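Local coordinates for protein hemoglobin chain d1 (Lumbricus terrestris, PDB 1X9F) that binds heme and its carbon monoxide ligand and probably carries oxygen, at residues D[11-16]-D[126-131]; D[30-35]-D[44-49]. All blocks are in the same frame, centred on the assembly; numbering follows the deposited sequence.

Contact 1: residues D[11-16]-D[126-131]; sequences KLQWAS and GAWHDC
Trp128 points the rim of its indole at Gln13 and Trp14, joining helix 125-139 to helix 4-18, the H and A helices of the globin fold. The backbones stay well apart, 9.2 Å between the CA atoms of Gln13 and Trp128, and side chains bridge the gap. Both Gln13 CB and Trp14 CA lie in the indole plane, so Trp128 meets the opposite helix edge-on. Its NE1 donates to Gln13 OE1 over 3.0 Å, the oxygen sitting almost in the ring plane and receiving the hydrogen on a lone pair in the carbonyl plane. The bond is bent, 142° at the hydrogen, and amide and ring planes differ by 32°. OE1 also accepts from Asp124 N, so two donors grip this buried oxygen, while NE2 donates to His122 O and to Asp129 of the neighbouring Globin III chain. CG anti to the backbone N (chi1 178°) sets the Trp14 ring across the benzo end of the Trp128 indole, the two side chains crossing at about a right angle. Trp14 NE1 is hydrogen-bonded to Asp71. Leu112 and Leu115 of helix 101-119 and Ile74 of helix 57-75 pack on Trp128 as well. A leucine in place of Trp128 would probably leave Gln13 OE1 with one donor fewer and open a gap beside Trp14. The benzo end of the indole completes the join: Trp128 CH2 lies 3.6 Å from Trp14 CE3 and 3.8 Å from Trp14 CB.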
# COMPACT_ATOMS: atom_id res chain seq x y z
N LYS D 11 0.68 0.51 26.20
CA LYS D 11 1.63 -0.60 26.05
C LYS D 11 1.33 -1.44 24.80
O LYS D 11 2.22 -1.71 24.01
CB LYS D 11 1.64 -1.50 27.30
CG LYS D 11 2.20 -0.81 28.56
CD LYS D 11 2.10 -1.83 29.72
CE LYS D 11 2.53 -1.22 31.04
NZ LYS D 11 4.01 -1.08 31.13
N LEU D 12 0.06 -1.82 24.64
CA LEU D 12 -0.39 -2.66 23.53
C LEU D 12 -0.21 -1.99 22.17
O LEU D 12 0.34 -2.59 21.24
CB LEU D 12 -1.86 -3.02 23.72
CG LEU D 12 -2.22 -4.36 24.38
CD1 LEU D 12 -1.15 -4.89 25.36
CD2 LEU D 12 -3.58 -4.25 25.05
N GLN D 13 -0.66 -0.74 22.08
CA GLN D 13 -0.60 0.01 20.83
C GLN D 13 0.83 0.35 20.45
O GLN D 13 1.16 0.41 19.26
CB GLN D 13 -1.44 1.28 20.92
CG GLN D 13 -2.93 1.01 21.06
CD GLN D 13 -3.78 2.18 20.62
OE1 GLN D 13 -3.48 3.34 20.92
NE2 GLN D 13 -4.86 1.87 19.92
N TRP D 14 1.66 0.56 21.46
CA TRP D 14 3.06 0.81 21.23
C TRP D 14 3.72 -0.41 20.62
O TRP D 14 4.51 -0.29 19.68
CB TRP D 14 3.75 1.14 22.54
CG TRP D 14 5.20 1.36 22.38
CD1 TRP D 14 6.21 0.71 23.03
CD2 TRP D 14 5.83 2.31 21.51
NE1 TRP D 14 7.43 1.20 22.63
CE2 TRP D 14 7.23 2.19 21.70
CE3 TRP D 14 5.36 3.27 20.60
CZ2 TRP D 14 8.16 2.97 21.00
CZ3 TRP D 14 6.29 4.05 19.90
CH2 TRP D 14 7.67 3.89 20.11
N ALA D 15 3.39 -1.59 21.15
CA ALA D 15 3.91 -2.84 20.63
C ALA D 15 3.69 -2.97 19.12
O ALA D 15 4.57 -3.46 18.40
CB ALA D 15 3.32 -4.03 21.37
N SER D 16 2.53 -2.52 18.62
CA SER D 16 2.26 -2.57 17.18
C SER D 16 2.96 -1.46 16.43
O SER D 16 3.64 -1.72 15.44
CB SER D 16 0.76 -2.51 16.88
OG SER D 16 0.04 -3.32 17.80
N GLY D 126 -6.53 9.83 23.76
CA GLY D 126 -6.72 10.16 25.17
C GLY D 126 -5.71 9.46 26.05
O GLY D 126 -5.00 10.11 26.83
N ALA D 127 -5.63 8.14 25.92
CA ALA D 127 -4.71 7.34 26.73
C ALA D 127 -3.27 7.75 26.47
O ALA D 127 -2.53 8.00 27.41
CB ALA D 127 -4.90 5.85 26.45
N TRP D 128 -2.89 7.84 25.20
CA TRP D 128 -1.53 8.26 24.84
C TRP D 128 -1.19 9.60 25.44
O TRP D 128 -0.18 9.73 26.13
CB TRP D 128 -1.34 8.32 23.34
CG TRP D 128 -1.01 7.00 22.85
CD1 TRP D 128 -1.89 6.05 22.46
CD2 TRP D 128 0.29 6.42 22.74
NE1 TRP D 128 -1.22 4.91 22.08
CE2 TRP D 128 0.12 5.11 22.25
CE3 TRP D 128 1.59 6.88 23.00
CZ2 TRP D 128 1.20 4.25 22.01
CZ3 TRP D 128 2.67 6.02 22.76
CH2 TRP D 128 2.46 4.72 22.27
N HIS D 129 -2.05 10.57 25.18
CA HIS D 129 -1.81 11.92 25.63
C HIS D 129 -1.60 12.02 27.13
O HIS D 129 -0.66 12.66 27.58
CB HIS D 129 -2.94 12.84 25.22
CG HIS D 129 -2.56 14.27 25.23
ND1 HIS D 129 -1.87 14.86 24.19
CD2 HIS D 129 -2.72 15.23 26.17
CE1 HIS D 129 -1.64 16.13 24.49
NE2 HIS D 129 -2.15 16.38 25.68
N ASP D 130 -2.49 11.39 27.90
CA ASP D 130 -2.33 11.35 29.34
C ASP D 130 -0.98 10.73 29.66
O ASP D 130 -0.13 11.36 30.30
CB ASP D 130 -3.44 10.51 29.98
CG ASP D 130 -4.79 11.19 29.93
OD1 ASP D 130 -5.79 10.54 30.29
OD2 ASP D 130 -4.95 12.37 29.54
N CYS D 131 -0.79 9.51 29.16
CA CYS D 131 0.33 8.65 29.51
C CYS D 131 1.73 9.17 29.17
O CYS D 131 2.61 9.19 30.04
CB CYS D 131 0.13 7.29 28.84
SG CYS D 131 0.19 5.93 30.01

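Contact 2: residues D[30-35]-D[44-49]; sequences ELWRDI and APFSRV. With HEM (protoporphyrin IX containing Fe), chain T; CMO (carbon monoxide), chain U.
Trp32 and Phe46 both turn CG anti to the carbonyl carbon, beside the backbone N (chi1 -74° and -70°), and this sends the two rings toward each other from backbones whose CA atoms are 11.0 Å apart. They meet as a T-shaped pair: an edge of Phe46 is directed at the face of the six-membered ring of Trp32, with planes at 87° and centroids 5.0 Å apart. Phe46 CE1 makes the approach to Trp32 CZ3, and Phe46 CZ lies close to Trp32 CZ3 and CH2. Both rings also meet the bound carbon monoxide, whose O lies 3.0 Å from Trp32 CZ2 and 3.2 Å from Phe46 CZ, approaching both rings obliquely. These are van der Waals contacts; the oxygen's hydrogen-bonding partner is His62 NE2. Phe46 also reaches the porphyrin, its CE2 3.4 Å from the methine carbon CHD of the heme. On the indole face away from Phe46 lies Ile35 CD1, offset toward the rim; Phe59 also meets the indole edge-to-face. Further along 44-49, Arg48 turns back through bends at chi2 and chi3 to the heme propionate: NH2 to O1D and NE to O2D of the heme are both weak hydrogen bonds, with O1D at the edge of the guanidinium group near its plane. The nearby guanidinium would probably favour an ionised propionate. Val49 CG1 sits over the centre of one guanidinium face and lies 3.6 Å from heme O2D. A bulky aromatic from the B helix, the CD-corner phenylalanine over the heme and a histidine bonded to the ligand together help line the distal heme pocket of a globin, with Val66.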
# COMPACT_ATOMS: atom_id res chain seq x y z
N GLU D 30 10.87 9.02 10.20
CA GLU D 30 9.65 9.74 9.86
C GLU D 30 9.30 10.73 10.96
O GLU D 30 8.92 11.87 10.68
CB GLU D 30 8.49 8.77 9.64
CG GLU D 30 7.24 9.43 9.08
CD GLU D 30 6.11 8.45 8.88
OE1 GLU D 30 6.37 7.24 8.71
OE2 GLU D 30 4.94 8.90 8.88
N LEU D 31 9.43 10.27 12.20
CA LEU D 31 9.20 11.10 13.37
C LEU D 31 10.11 12.32 13.37
O LEU D 31 9.61 13.44 13.42
CB LEU D 31 9.36 10.29 14.66
CG LEU D 31 9.35 11.03 16.01
CD1 LEU D 31 8.05 11.78 16.23
CD2 LEU D 31 9.60 10.05 17.15
N TRP D 32 11.43 12.12 13.33
CA TRP D 32 12.36 13.26 13.39
C TRP D 32 12.30 14.18 12.20
O TRP D 32 12.54 15.38 12.34
CB TRP D 32 13.80 12.81 13.64
CG TRP D 32 13.93 12.39 15.02
CD1 TRP D 32 14.00 11.11 15.47
CD2 TRP D 32 13.91 13.23 16.17
NE1 TRP D 32 14.06 11.10 16.84
CE2 TRP D 32 14.00 12.39 17.30
CE3 TRP D 32 13.83 14.62 16.37
CZ2 TRP D 32 14.02 12.89 18.59
CZ3 TRP D 32 13.85 15.11 17.66
CH2 TRP D 32 13.95 14.25 18.76
N ARG D 33 11.98 13.64 11.04
CA ARG D 33 11.86 14.48 9.87
C ARG D 33 10.70 15.45 10.02
O ARG D 33 10.84 16.64 9.71
CB ARG D 33 11.68 13.66 8.60
CG ARG D 33 11.88 14.52 7.38
CD ARG D 33 11.71 13.80 6.09
NE ARG D 33 10.36 13.30 5.93
CZ ARG D 33 9.93 12.66 4.85
NH1 ARG D 33 10.76 12.43 3.84
NH2 ARG D 33 8.67 12.24 4.79
N ASP D 34 9.57 14.95 10.51
CA ASP D 34 8.40 15.77 10.80
C ASP D 34 8.73 16.87 11.79
O ASP D 34 8.45 18.04 11.54
CB ASP D 34 7.27 14.90 11.37
CG ASP D 34 6.46 14.18 10.30
OD1 ASP D 34 6.87 14.17 9.11
OD2 ASP D 34 5.40 13.58 10.55
N ILE D 35 9.34 16.48 12.91
CA ILE D 35 9.74 17.40 13.97
C ILE D 35 10.66 18.50 13.44
O ILE D 35 10.34 19.69 13.56
CB ILE D 35 10.41 16.61 15.13
CG1 ILE D 35 9.37 15.79 15.89
CG2 ILE D 35 11.16 17.55 16.07
CD1 ILE D 35 9.94 14.89 16.98
N ALA D 44 20.10 22.10 15.96
CA ALA D 44 21.25 22.67 16.64
C ALA D 44 21.80 21.77 17.74
O ALA D 44 23.00 21.46 17.74
CB ALA D 44 20.93 24.08 17.17
N PRO D 45 20.94 21.33 18.67
CA PRO D 45 21.40 20.42 19.72
C PRO D 45 21.78 19.03 19.20
O PRO D 45 22.43 18.28 19.93
CB PRO D 45 20.19 20.33 20.65
CG PRO D 45 19.03 20.63 19.80
CD PRO D 45 19.51 21.66 18.82
N PHE D 46 21.40 18.68 17.97
CA PHE D 46 21.72 17.37 17.38
C PHE D 46 23.02 17.40 16.57
O PHE D 46 23.25 16.57 15.68
CB PHE D 46 20.57 16.87 16.52
CG PHE D 46 19.37 16.46 17.31
CD1 PHE D 46 18.09 16.75 16.85
CD2 PHE D 46 19.51 15.81 18.53
CE1 PHE D 46 16.98 16.38 17.59
CE2 PHE D 46 18.41 15.45 19.27
CZ PHE D 46 17.15 15.73 18.80
N SER D 47 23.86 18.37 16.90
CA SER D 47 25.09 18.65 16.19
C SER D 47 26.08 17.47 16.22
O SER D 47 26.74 17.19 15.22
CB SER D 47 25.74 19.90 16.79
OG SER D 47 27.12 19.98 16.47
N ARG D 48 26.16 16.81 17.36
CA ARG D 48 27.06 15.67 17.57
C ARG D 48 26.56 14.40 16.88
O ARG D 48 27.33 13.45 16.69
CB ARG D 48 27.25 15.44 19.07
CG ARG D 48 28.60 14.85 19.49
CD ARG D 48 28.65 13.31 19.57
NE ARG D 48 27.73 12.75 20.57
CZ ARG D 48 27.41 11.46 20.68
NH1 ARG D 48 27.93 10.56 19.86
NH2 ARG D 48 26.56 11.07 21.62
N VAL D 49 25.29 14.37 16.48
CA VAL D 49 24.71 13.16 15.89
C VAL D 49 24.23 13.33 14.44
O VAL D 49 23.37 12.58 13.98
CB VAL D 49 23.57 12.57 16.77
CG1 VAL D 49 24.11 12.11 18.13
CG2 VAL D 49 22.42 13.58 16.95
CHA HEM T . 19.78 11.99 23.66
CHB HEM T . 15.56 9.95 24.97
CHC HEM T . 13.12 13.91 23.46
CHD HEM T . 17.42 16.08 22.50
C1A HEM T . 18.78 11.01 24.08
C2A HEM T . 19.20 9.75 24.47
C3A HEM T . 17.97 9.07 24.88
C4A HEM T . 16.97 10.14 24.65
CMA HEM T . 17.79 7.67 25.39
CAA HEM T . 20.59 9.20 24.41
CBA HEM T . 21.31 9.18 25.75
CGA HEM T . 22.62 8.48 25.45
O1A HEM T . 22.63 7.26 25.19
O2A HEM T . 23.66 9.17 25.46
C1B HEM T . 14.49 10.90 24.69
C2B HEM T . 13.17 10.55 24.89
C3B HEM T . 12.55 11.67 24.44
C4B HEM T . 13.46 12.60 24.03
CMB HEM T . 12.55 9.28 25.45
CAB HEM T . 11.23 11.77 24.50
CBB HEM T . 9.91 11.83 24.77
C1C HEM T . 14.13 14.88 23.01
C2C HEM T . 13.74 16.10 22.48
C3C HEM T . 14.94 16.70 22.22
C4C HEM T . 15.97 15.82 22.56
CMC HEM T . 12.35 16.66 22.27
CAC HEM T . 14.96 18.06 21.60
CBC HEM T . 16.12 18.86 21.58
C1D HEM T . 18.52 15.13 22.78
C2D HEM T . 19.87 15.44 22.55
C3D HEM T . 20.56 14.29 22.86
C4D HEM T . 19.50 13.37 23.28
CMD HEM T . 20.44 16.74 22.06
CAD HEM T . 22.05 14.03 22.84
CBD HEM T . 22.52 13.56 21.47
CGD HEM T . 24.00 13.29 21.62
O1D HEM T . 24.36 12.33 22.34
O2D HEM T . 24.80 14.05 21.04
NA HEM T . 17.47 11.32 24.20
NB HEM T . 14.72 12.13 24.15
NC HEM T . 15.47 14.68 23.10
ND HEM T . 18.26 13.88 23.21
FE HEM T . 16.48 13.02 23.69
C CMO U . 16.12 12.40 21.53
O CMO U . 16.36 13.11 20.42

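How the contacts relate
Contacts 1 and 2 lie on opposite sides of the chain's centre, their centres 23 Å apart and their nearest atoms about 7 Å apart without touching. Contact 2 is nested along the chain within the loop closed by contact 1, and helices 4-18 and 21-38 are consecutive. Contact 2 borders the heme and the carbon monoxide directly; the side chain of Trp14 in contact 1 remains about 9 Å from the heme and about 12 Å from the carbon monoxide. Helix 57-75 runs between them: Leu67, Leu70 and Ile74 pack on Trp14, while Ser63 and His62 of the same helix touch Trp32 and Val49 respectively. Contact 1 thus probably lies in the layer behind the distal helix.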